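Local coordinates for Ras-3 from Cryphonectria parasitica (Cryphonectria parasitica, PDB 4KU4), which belongs to the Ras family of small P-loop nucleotide-binding proteins and holds guanosine-5'-diphosphate in its pocket, at residues Gly170-Ser175 against Glu183-Ser188. Sequence-based numbering, arbitrary orientation. Where two conformers were deposited one is given.
With GDP (guanosine-5'-diphosphate), chain C.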
loop_
_atom_site.group_PDB
_atom_site.type_symbol
_atom_site.label_atom_id
_atom_site.label_comp_id
_atom_site.label_asym_id
_atom_site.label_seq_id
_atom_site.Cartn_x
_atom_site.Cartn_y
_atom_site.Cartn_z
ATOM N N GLY A 170 2.341 7.229 6.363
ATOM C CA GLY A 170 0.972 7.624 6.106
ATOM C C GLY A 170 -0.009 6.612 6.668
ATOM O O GLY A 170 0.361 5.481 6.985
ATOM N N PHE A 171 -1.260 7.037 6.816
ATOM C CA PHE A 171 -2.341 6.153 7.220
ATOM C C PHE A 171 -3.619 6.517 6.479
ATOM O O PHE A 171 -4.062 7.671 6.521
ATOM C CB PHE A 171 -2.581 6.233 8.735
ATOM C CG PHE A 171 -3.747 5.411 9.209
ATOM C CD1 PHE A 171 -3.826 4.064 8.915
ATOM C CD2 PHE A 171 -4.751 5.982 9.971
ATOM C CE1 PHE A 171 -4.903 3.314 9.343
ATOM C CE2 PHE A 171 -5.821 5.225 10.420
ATOM C CZ PHE A 171 -5.899 3.903 10.116
ATOM N N VAL A 172 -4.199 5.546 5.777
ATOM C CA VAL A 172 -5.480 5.759 5.114
ATOM C C VAL A 172 -6.385 4.552 5.328
ATOM O O VAL A 172 -5.943 3.412 5.208
ATOM C CB VAL A 172 -5.307 5.976 3.598
ATOM C CG1 VAL A 172 -6.665 6.120 2.927
ATOM C CG2 VAL A 172 -4.469 7.210 3.332
ATOM N N GLU A 173 -7.657 4.803 5.626
ATOM C CA GLU A 173 -8.633 3.721 5.763
ATOM C C GLU A 173 -9.374 3.555 4.440
ATOM O O GLU A 173 -9.766 4.546 3.805
ATOM C CB GLU A 173 -9.579 3.969 6.927
ATOM C CG GLU A 173 -8.883 3.689 8.236
ATOM C CD GLU A 173 -9.818 3.207 9.304
ATOM O OE1 GLU A 173 -11.048 3.330 9.120
ATOM O OE2 GLU A 173 -9.324 2.699 10.328
ATOM N N THR A 174 -9.562 2.307 4.026
ATOM C CA THR A 174 -10.149 2.027 2.722
ATOM C C THR A 174 -11.157 0.899 2.703
ATOM O O THR A 174 -11.254 0.122 3.656
ATOM C CB THR A 174 -9.028 1.545 1.725
ATOM O OG1 THR A 174 -8.428 0.333 2.210
ATOM C CG2 THR A 174 -7.965 2.621 1.541
ATOM N N SER A 175 -11.957 0.858 1.638
ATOM C CA SER A 175 -12.809 -0.297 1.396
ATOM C C SER A 175 -12.608 -0.672 -0.062
ATOM O O SER A 175 -13.122 0.000 -0.948
ATOM C CB SER A 175 -14.290 -0.065 1.680
ATOM O OG SER A 175 -15.049 -1.204 1.297
ATOM N N GLU A 183 -8.076 5.417 -4.188
ATOM C CA GLU A 183 -7.114 6.285 -4.877
ATOM C C GLU A 183 -6.291 7.134 -3.897
ATOM O O GLU A 183 -5.083 7.297 -4.069
ATOM C CB GLU A 183 -7.791 7.180 -5.938
ATOM C CG GLU A 183 -8.195 6.435 -7.192
ATOM C CD GLU A 183 -8.736 7.354 -8.273
ATOM O OE1 GLU A 183 -8.874 8.575 -8.024
ATOM O OE2 GLU A 183 -9.035 6.839 -9.370
ATOM N N GLU A 184 -6.938 7.680 -2.870
ATOM C CA GLU A 184 -6.225 8.479 -1.880
ATOM C C GLU A 184 -5.076 7.681 -1.268
ATOM O O GLU A 184 -3.985 8.201 -1.062
ATOM C CB GLU A 184 -7.180 8.956 -0.786
ATOM C CG GLU A 184 -8.052 10.133 -1.223
ATOM C CD GLU A 184 -9.208 9.759 -2.141
ATOM O OE1 GLU A 184 -9.441 8.565 -2.448
ATOM O OE2 GLU A 184 -9.898 10.701 -2.575
ATOM N N ALA A 185 -5.319 6.406 -0.999
ATOM C CA ALA A 185 -4.312 5.574 -0.358
ATOM C C ALA A 185 -3.079 5.409 -1.246
ATOM O O ALA A 185 -1.963 5.696 -0.815
ATOM C CB ALA A 185 -4.892 4.243 -0.015
ATOM N N PHE A 186 -3.277 4.935 -2.477
ATOM C CA PHE A 186 -2.163 4.743 -3.403
ATOM C C PHE A 186 -1.469 6.050 -3.775
ATOM O O PHE A 186 -0.240 6.106 -3.837
ATOM C CB PHE A 186 -2.623 4.049 -4.693
ATOM C CG PHE A 186 -2.873 2.577 -4.541
ATOM C CD1 PHE A 186 -1.835 1.668 -4.702
ATOM C CD2 PHE A 186 -4.146 2.089 -4.274
ATOM C CE1 PHE A 186 -2.050 0.318 -4.576
ATOM C CE2 PHE A 186 -4.362 0.725 -4.154
ATOM C CZ PHE A 186 -3.306 -0.160 -4.301
ATOM N N PHE A 187 -2.247 7.095 -4.055
ATOM C CA PHE A 187 -1.635 8.347 -4.474
ATOM C C PHE A 187 -0.874 9.022 -3.328
ATOM O O PHE A 187 -0.005 9.854 -3.562
ATOM C CB PHE A 187 -2.683 9.316 -5.032
ATOM C CG PHE A 187 -3.386 8.826 -6.262
ATOM C CD1 PHE A 187 -3.008 7.652 -6.897
ATOM C CD2 PHE A 187 -4.432 9.556 -6.790
ATOM C CE1 PHE A 187 -3.666 7.214 -8.034
ATOM C CE2 PHE A 187 -5.096 9.125 -7.925
ATOM C CZ PHE A 187 -4.707 7.955 -8.551
ATOM N N SER A 188 -1.189 8.652 -2.091
ATOM C CA SER A 188 -0.573 9.302 -0.942
ATOM C C SER A 188 0.945 9.185 -0.948
ATOM O O SER A 188 1.643 10.121 -0.564
ATOM C CB SER A 188 -1.160 8.787 0.385
ATOM O OG SER A 188 -0.774 7.443 0.656
HETATM P PB GDP C . -5.187 -10.547 -0.129
HETATM O O1B GDP C . -4.811 -10.314 -1.573
HETATM O O2B GDP C . -4.489 -9.513 0.751
HETATM O O3B GDP C . -4.809 -11.950 0.299
HETATM O O3A GDP C . -6.787 -10.340 0.020
HETATM P PA GDP C . -7.916 -10.457 -1.150
HETATM O O1A GDP C . -7.916 -9.253 -2.067
HETATM O O2A GDP C . -7.809 -11.742 -1.935
HETATM O "O5'" GDP C . -9.271 -10.419 -0.297
HETATM C "C5'" GDP C . -9.493 -11.435 0.685
HETATM C "C4'" GDP C . -10.975 -11.427 1.021
HETATM O "O4'" GDP C . -11.271 -10.155 1.559
HETATM C "C3'" GDP C . -11.862 -11.596 -0.196
HETATM O "O3'" GDP C . -13.002 -12.406 0.150
HETATM C "C2'" GDP C . -12.321 -10.190 -0.498
HETATM O "O2'" GDP C . -13.604 -10.168 -1.122
HETATM C "C1'" GDP C . -12.370 -9.578 0.887
HETATM N N9 GDP C . -12.139 -8.119 0.893
HETATM C C8 GDP C . -11.055 -7.468 0.428
HETATM N N7 GDP C . -11.183 -6.135 0.627
HETATM C C5 GDP C . -12.362 -5.932 1.241
HETATM C C6 GDP C . -13.122 -4.773 1.733
HETATM O O6 GDP C . -12.662 -3.625 1.621
HETATM N N1 GDP C . -14.309 -4.995 2.315
HETATM C C2 GDP C . -14.835 -6.213 2.449
HETATM N N2 GDP C . -16.049 -6.324 3.041
HETATM N N3 GDP C . -14.197 -7.329 2.016
HETATM C C4 GDP C . -12.988 -7.240 1.415
#
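Val172 and Thr174 pack against Ala185 where the last helix of this Ras-type alpha/beta fold packs on one face of the central sheet, at its edge strand. Val172 sits on strand 170-173, an outermost strand within the chain, and Ala185 on helix 182-196. The chain passes from strand to helix through a short connection that includes Asn181.

The contact across the segments is apolar. Both Val172 methyls touch Ala185, CG1 at its CB and CA, CG2 at its CA. Val172 CG1, anti to the backbone N (chi1 177°), lies 3.9 Å from Ala185 CB. Val172 CG2 comes within 4.0 Å of Ala185 CA. Thr174 brings its CG2 methyl to 3.8 Å from the same Ala185 CB. The short CA separation, 5.6 Å between Val172 and Ala185, is consistent with the small alanine side chain between them. Val143 of the neighbouring strand 140-145 touches both Thr174 and Ala185.

The polar ends of Thr174 and Ser175 have partners outside the two segments. Thr174 splits its two branches: CG2 faces the helix, and OG1 is hydrogen-bonded to Asn145 OD1. Ser175 belongs to the guanosine-5'-diphosphate pocket. Ser175 CA lies 3.3 Å from O6 of the ligand's guanine. Ser175 OG is hydrogen-bonded to Asp148 OD1 and Leu178 N. Asp148 OD1 is itself hydrogen-bonded to the ligand.

Within the helix, one hydroxyl turns back on its own backbone. Ser188 OG donates to Ala185 O over 2.6 Å, with a C=O...OG angle of 141° and OG tilted 23° from the carbonyl plane.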